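Local coordinates for protein adhesin LabA (Helicobacter pylori, PDB 6GMM) that acts as a LacdiNAc-specific adhesin, a lectin that probably helps the bacterium attach to glycans of the gastric mucosa, at residues C206-G212 / G232-I237; I80-P85 / I125-Y131. All blocks are in the same frame, centred on the assembly; numbering follows the deposited sequence.

Contact 1 (C206-G212 / G232-I237)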
loop_
_atom_site.group_PDB
_atom_site.type_symbol
_atom_site.label_atom_id
_atom_site.label_comp_id
_atom_site.label_asym_id
_atom_site.label_seq_id
_atom_site.Cartn_x
_atom_site.Cartn_y
_atom_site.Cartn_z
ATOM N N CYS A 206 -8.793 -22.694 -12.388
ATOM C CA CYS A 206 -7.517 -23.224 -12.881
ATOM C C CYS A 206 -7.675 -23.991 -14.226
ATOM O O CYS A 206 -7.347 -25.179 -14.286
ATOM C CB CYS A 206 -6.867 -24.099 -11.814
ATOM S SG CYS A 206 -5.294 -24.828 -12.331
ATOM N N PRO A 207 -8.188 -23.356 -15.304
ATOM C CA PRO A 207 -8.377 -24.095 -16.568
ATOM C C PRO A 207 -7.042 -24.496 -17.198
ATOM O O PRO A 207 -6.000 -24.025 -16.744
ATOM C CB PRO A 207 -9.124 -23.077 -17.436
ATOM C CG PRO A 207 -8.638 -21.754 -16.918
ATOM C CD PRO A 207 -8.638 -21.957 -15.444
ATOM N N TRP A 208 -7.067 -25.349 -18.221
ATOM C CA TRP A 208 -5.861 -25.783 -18.917
ATOM C C TRP A 208 -5.431 -24.694 -19.885
ATOM O O TRP A 208 -6.243 -23.868 -20.269
ATOM C CB TRP A 208 -6.137 -27.097 -19.656
ATOM C CG TRP A 208 -4.980 -27.723 -20.378
ATOM C CD1 TRP A 208 -4.832 -27.838 -21.730
ATOM C CD2 TRP A 208 -3.894 -28.453 -19.792
ATOM N NE1 TRP A 208 -3.720 -28.598 -22.025
ATOM C CE2 TRP A 208 -3.122 -28.984 -20.853
ATOM C CE3 TRP A 208 -3.494 -28.713 -18.471
ATOM C CZ2 TRP A 208 -1.945 -29.724 -20.632
ATOM C CZ3 TRP A 208 -2.350 -29.476 -18.252
ATOM C CH2 TRP A 208 -1.582 -29.961 -19.324
ATOM N N ILE A 209 -4.145 -24.652 -20.221
ATOM C CA ILE A 209 -3.606 -23.699 -21.192
ATOM C C ILE A 209 -3.296 -24.539 -22.420
ATOM O O ILE A 209 -2.716 -25.620 -22.262
ATOM C CB ILE A 209 -2.352 -22.932 -20.638
ATOM C CG1 ILE A 209 -2.684 -22.044 -19.373
ATOM C CG2 ILE A 209 -1.658 -22.100 -21.729
ATOM C CD1 ILE A 209 -3.759 -20.904 -19.564
ATOM N N ASN A 210 -3.689 -24.068 -23.626
ATOM C CA ASN A 210 -3.488 -24.785 -24.903
ATOM C C ASN A 210 -2.041 -25.263 -25.032
ATOM O O ASN A 210 -1.109 -24.472 -24.825
ATOM C CB ASN A 210 -3.911 -23.930 -26.141
ATOM C CG ASN A 210 -5.365 -23.474 -26.175
ATOM O OD1 ASN A 210 -5.712 -22.432 -26.780
ATOM N ND2 ASN A 210 -6.254 -24.237 -25.541
ATOM N N ASN A 211 -1.860 -26.581 -25.290
ATOM C CA ASN A 211 -0.536 -27.225 -25.401
ATOM C C ASN A 211 0.295 -27.119 -24.092
ATOM O O ASN A 211 1.530 -27.145 -24.127
ATOM C CB ASN A 211 0.247 -26.702 -26.625
ATOM C CG ASN A 211 -0.538 -26.780 -27.909
ATOM O OD1 ASN A 211 -0.897 -27.862 -28.381
ATOM N ND2 ASN A 211 -0.841 -25.631 -28.493
ATOM N N GLY A 212 -0.403 -27.022 -22.957
ATOM C CA GLY A 212 0.206 -26.923 -21.635
ATOM C C GLY A 212 1.115 -25.722 -21.506
ATOM O O GLY A 212 2.132 -25.785 -20.809
ATOM N N GLY A 232 0.893 -27.673 -16.861
ATOM C CA GLY A 232 0.212 -27.012 -17.969
ATOM C C GLY A 232 -1.052 -26.235 -17.674
ATOM O O GLY A 232 -1.626 -25.656 -18.597
ATOM N N SER A 233 -1.499 -26.190 -16.409
ATOM C CA SER A 233 -2.711 -25.452 -16.033
ATOM C C SER A 233 -2.407 -23.971 -15.795
ATOM O O SER A 233 -1.239 -23.634 -15.610
ATOM C CB SER A 233 -3.330 -26.066 -14.785
ATOM O OG SER A 233 -2.590 -25.748 -13.617
ATOM N N ALA A 234 -3.450 -23.097 -15.779
ATOM C CA ALA A 234 -3.314 -21.645 -15.528
ATOM C C ALA A 234 -2.715 -21.332 -14.155
ATOM O O ALA A 234 -1.802 -20.493 -14.043
ATOM C CB ALA A 234 -4.662 -20.938 -15.674
ATOM N N CYS A 235 -3.217 -22.003 -13.102
ATOM C CA CYS A 235 -2.714 -21.759 -11.749
ATOM C C CYS A 235 -1.316 -22.392 -11.505
ATOM O O CYS A 235 -0.632 -22.036 -10.545
ATOM C CB CYS A 235 -3.735 -22.170 -10.693
ATOM S SG CYS A 235 -3.707 -23.933 -10.274
ATOM N N GLY A 236 -0.893 -23.280 -12.397
ATOM C CA GLY A 236 0.437 -23.878 -12.358
ATOM C C GLY A 236 1.446 -22.974 -13.037
ATOM O O GLY A 236 2.371 -22.486 -12.396
ATOM N N ILE A 237 1.240 -22.702 -14.335
ATOM C CA ILE A 237 2.083 -21.810 -15.143
ATOM C C ILE A 237 2.250 -20.403 -14.494
ATOM O O ILE A 237 3.363 -19.884 -14.448
ATOM C CB ILE A 237 1.537 -21.723 -16.603
ATOM C CG1 ILE A 237 1.715 -23.063 -17.324
ATOM C CG2 ILE A 237 2.224 -20.620 -17.417
ATOM C CD1 ILE A 237 0.757 -23.277 -18.513
#
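The segments 206-212 and 232-237 run antiparallel and meet in a single beta bridge between Trp208 and Ser233, whose CA atoms lie 4.3 Å apart. This is a non-hydrogen-bonded pair, flanked by two backbone hydrogen bonds: Ala234 N donates to Pro207 O (2.9 Å), and Ile209 N donates to Gly232 O (3.2 Å). Before the bridge, Cys206 leaves the end of helix 188-205 with positive phi. Ser233 is also the N-cap of the short helix 234-237, its OG accepting a weak capping bond from Gly236 N at 3.2 Å while also hydrogen-bonded to Asp231.

Cys206 and Cys235 form the disulfide that closes this loop, a disulfide-clasped loop within the part of the chain that matches the SabA extracellular adhesion domain family. As modelled, Cys206 SG and Cys235 SG are 2.7 Å apart, longer than an ordinary disulfide bond. The backbone bridge lies close to this link, and the Pro207-Ala234 hydrogen bond joins the residues next to the two cysteines. Trp208 lays one face of its indole over the Gly232 backbone, with CZ3 3.5 Å from Gly232 C; a side chain on Gly232 would clash with the ring and with Gly212. Ile209 points toward the short helix, where its CD1 meets Ala234 CB at 4.0 Å and its CG1 meets Ile237 CD1 at 3.8 Å. Met76 of helix 57-76 packs against both Ile209 and Ala234, while Leu202 of helix 188-205 also touches Ala234.

Contact 2 (I80-P85 / I125-Y131)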
loop_
_atom_site.group_PDB
_atom_site.type_symbol
_atom_site.label_atom_id
_atom_site.label_comp_id
_atom_site.label_asym_id
_atom_site.label_seq_id
_atom_site.Cartn_x
_atom_site.Cartn_y
_atom_site.Cartn_z
ATOM N N ILE A 80 -6.497 -19.799 -22.989
ATOM C CA ILE A 80 -7.276 -20.625 -22.067
ATOM C C ILE A 80 -8.144 -21.551 -22.887
ATOM O O ILE A 80 -8.934 -21.077 -23.724
ATOM C CB ILE A 80 -8.136 -19.795 -21.079
ATOM C CG1 ILE A 80 -7.271 -19.105 -20.034
ATOM C CG2 ILE A 80 -9.232 -20.678 -20.425
ATOM C CD1 ILE A 80 -7.974 -17.986 -19.342
ATOM N N SER A 81 -8.008 -22.878 -22.625
ATOM C CA SER A 81 -8.741 -23.981 -23.245
ATOM C C SER A 81 -10.181 -23.529 -23.546
ATOM O O SER A 81 -10.882 -23.103 -22.617
ATOM C CB SER A 81 -8.724 -25.198 -22.327
ATOM O OG SER A 81 -8.800 -26.359 -23.130
ATOM N N PRO A 82 -10.569 -23.476 -24.850
ATOM C CA PRO A 82 -11.872 -22.909 -25.234
ATOM C C PRO A 82 -13.018 -23.172 -24.275
ATOM O O PRO A 82 -13.375 -24.306 -23.978
ATOM C CB PRO A 82 -12.126 -23.487 -26.627
ATOM C CG PRO A 82 -10.883 -24.308 -26.959
ATOM C CD PRO A 82 -9.808 -23.853 -26.048
ATOM N N CYS A 83 -13.587 -22.083 -23.791
ATOM C CA CYS A 83 -14.671 -22.106 -22.812
ATOM C C CYS A 83 -15.959 -22.678 -23.373
ATOM O O CYS A 83 -16.189 -22.606 -24.586
ATOM C CB CYS A 83 -14.885 -20.714 -22.223
ATOM S SG CYS A 83 -15.292 -19.450 -23.458
ATOM N N GLY A 84 -16.783 -23.204 -22.466
ATOM C CA GLY A 84 -18.099 -23.748 -22.758
ATOM C C GLY A 84 -18.732 -24.494 -21.591
ATOM O O GLY A 84 -18.097 -24.622 -20.539
ATOM N N PRO A 85 -19.980 -25.025 -21.748
ATOM C CA PRO A 85 -20.631 -25.722 -20.626
ATOM C C PRO A 85 -20.379 -27.228 -20.484
ATOM O O PRO A 85 -20.743 -27.790 -19.447
ATOM C CB PRO A 85 -22.108 -25.492 -20.913
ATOM C CG PRO A 85 -22.186 -25.503 -22.407
ATOM C CD PRO A 85 -20.883 -24.946 -22.918
ATOM N N ILE A 125 -11.388 -27.267 -19.664
ATOM C CA ILE A 125 -11.873 -25.992 -20.167
ATOM C C ILE A 125 -12.468 -25.108 -19.068
ATOM O O ILE A 125 -12.862 -25.584 -17.993
ATOM C CB ILE A 125 -12.856 -26.181 -21.355
ATOM C CG1 ILE A 125 -14.217 -26.804 -20.910
ATOM C CG2 ILE A 125 -12.199 -26.979 -22.504
ATOM C CD1 ILE A 125 -15.433 -26.504 -21.868
ATOM N N LEU A 126 -12.561 -23.812 -19.372
ATOM C CA LEU A 126 -13.156 -22.866 -18.454
ATOM C C LEU A 126 -14.660 -22.876 -18.646
ATOM O O LEU A 126 -15.122 -22.651 -19.732
ATOM C CB LEU A 126 -12.573 -21.452 -18.676
ATOM C CG LEU A 126 -12.889 -20.413 -17.609
ATOM C CD1 LEU A 126 -12.217 -20.767 -16.302
ATOM C CD2 LEU A 126 -12.439 -19.020 -18.052
ATOM N N SER A 127 -15.420 -23.112 -17.586
ATOM C CA SER A 127 -16.884 -23.052 -17.555
ATOM C C SER A 127 -17.404 -21.716 -18.153
ATOM O O SER A 127 -16.729 -20.695 -18.047
ATOM C CB SER A 127 -17.319 -23.099 -16.095
ATOM O OG SER A 127 -18.729 -23.088 -15.994
ATOM N N THR A 128 -18.619 -21.714 -18.700
ATOM C CA THR A 128 -19.252 -20.505 -19.240
ATOM C C THR A 128 -19.532 -19.548 -18.081
ATOM O O THR A 128 -19.151 -18.382 -18.192
ATOM C CB THR A 128 -20.515 -20.846 -20.030
ATOM O OG1 THR A 128 -20.156 -21.663 -21.152
ATOM C CG2 THR A 128 -21.255 -19.603 -20.520
ATOM N N GLU A 129 -20.073 -20.064 -16.934
ATOM C CA GLU A 129 -20.352 -19.256 -15.737
ATOM C C GLU A 129 -19.105 -18.523 -15.209
ATOM O O GLU A 129 -19.202 -17.341 -14.882
ATOM C CB GLU A 129 -21.087 -20.033 -14.609
ATOM C CG GLU A 129 -20.418 -21.257 -14.006
ATOM C CD GLU A 129 -21.317 -22.165 -13.168
ATOM O OE1 GLU A 129 -22.499 -21.814 -12.939
ATOM O OE2 GLU A 129 -20.840 -23.252 -12.763
ATOM N N ASN A 130 -17.928 -19.201 -15.168
ATOM C CA ASN A 130 -16.677 -18.563 -14.728
ATOM C C ASN A 130 -16.180 -17.556 -15.772
ATOM O O ASN A 130 -15.550 -16.599 -15.420
ATOM C CB ASN A 130 -15.613 -19.592 -14.434
ATOM C CG ASN A 130 -15.870 -20.350 -13.157
ATOM O OD1 ASN A 130 -16.516 -19.870 -12.224
ATOM N ND2 ASN A 130 -15.339 -21.550 -13.075
ATOM N N TYR A 131 -16.457 -17.763 -17.048
ATOM C CA TYR A 131 -16.031 -16.778 -18.034
ATOM C C TYR A 131 -16.869 -15.523 -17.808
ATOM O O TYR A 131 -16.295 -14.441 -17.691
ATOM C CB TYR A 131 -16.117 -17.290 -19.490
ATOM C CG TYR A 131 -15.400 -16.353 -20.438
ATOM C CD1 TYR A 131 -15.966 -15.134 -20.806
ATOM C CD2 TYR A 131 -14.113 -16.632 -20.885
ATOM C CE1 TYR A 131 -15.281 -14.232 -21.615
ATOM C CE2 TYR A 131 -13.420 -15.742 -21.700
ATOM C CZ TYR A 131 -14.003 -14.534 -22.048
ATOM O OH TYR A 131 -13.317 -13.618 -22.806
#
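Ile125 opens the second segment beside Ser81 and Pro82. Its CG2 approaches Ser81 OG at 3.5 Å, its CB lies 3.3 Å from Pro82 O, and its CD1 reaches Gly84 O at 3.5 Å, so one side chain spans much of the facing loop. The two segments run in broadly the same direction here, and at Leu126 Gly84 N donates a hydrogen bond to Leu126 O (3.2 Å). The same carbonyl receives a CA-H...O contact from Cys83 CA, also at 3.2 Å, while Leu126 CB packs on Ile80 CG2 at 3.8 Å. Ser127, the N-cap residue of helix 128-145, brings its CA within 3.6 Å of Gly84 O in a second such contact. The loop following helix 57-76 thus meets the N-terminal end of helix 128-145, and the Cys83-Cys113 disulfide closes the excursion that carries the antiparallel strands 96-98 and 111-113. Thr128 begins the helix with OG1 3.2 Å from Gly84 C, but that hydroxyl is hydrogen-bonded to Gly94 O. One turn later, Tyr131 N bonds to Ser127 O (3.1 Å), and its ring meets Cys83 obliquely, with Cys83 SG 4.6 Å from the ring centroid. The Gly84-Leu126 hydrogen bond is accompanied by apolar packing, short CA-H...O contacts and a sulfur-aromatic contact, which set the disulfide beside Tyr131, itself in contact with Phe98 and Trp73.

Overall arrangement
Contacts 1 and 2 are both mainly buried and lie on the same side of the chain's centre, about 13 Å apart between centres. They follow in series along the chain and share a plan: a loop leaving one helix meets the beginning of a later helix, beside a disulfide cysteine. Contact 1 contains both halves of its disulfide and a bridged antiparallel pair; in contact 2, which contains one cysteine and gives its sulfur an aromatic neighbour, the segments run in broadly the same direction without a beta bridge. The loops join: Ser81 N and Trp208 O, 3.1 Å apart, probably hydrogen-bond, and Pro207 CG packs on Ile80 CG2 at 3.7 Å, linking the two disulfide-closed regions.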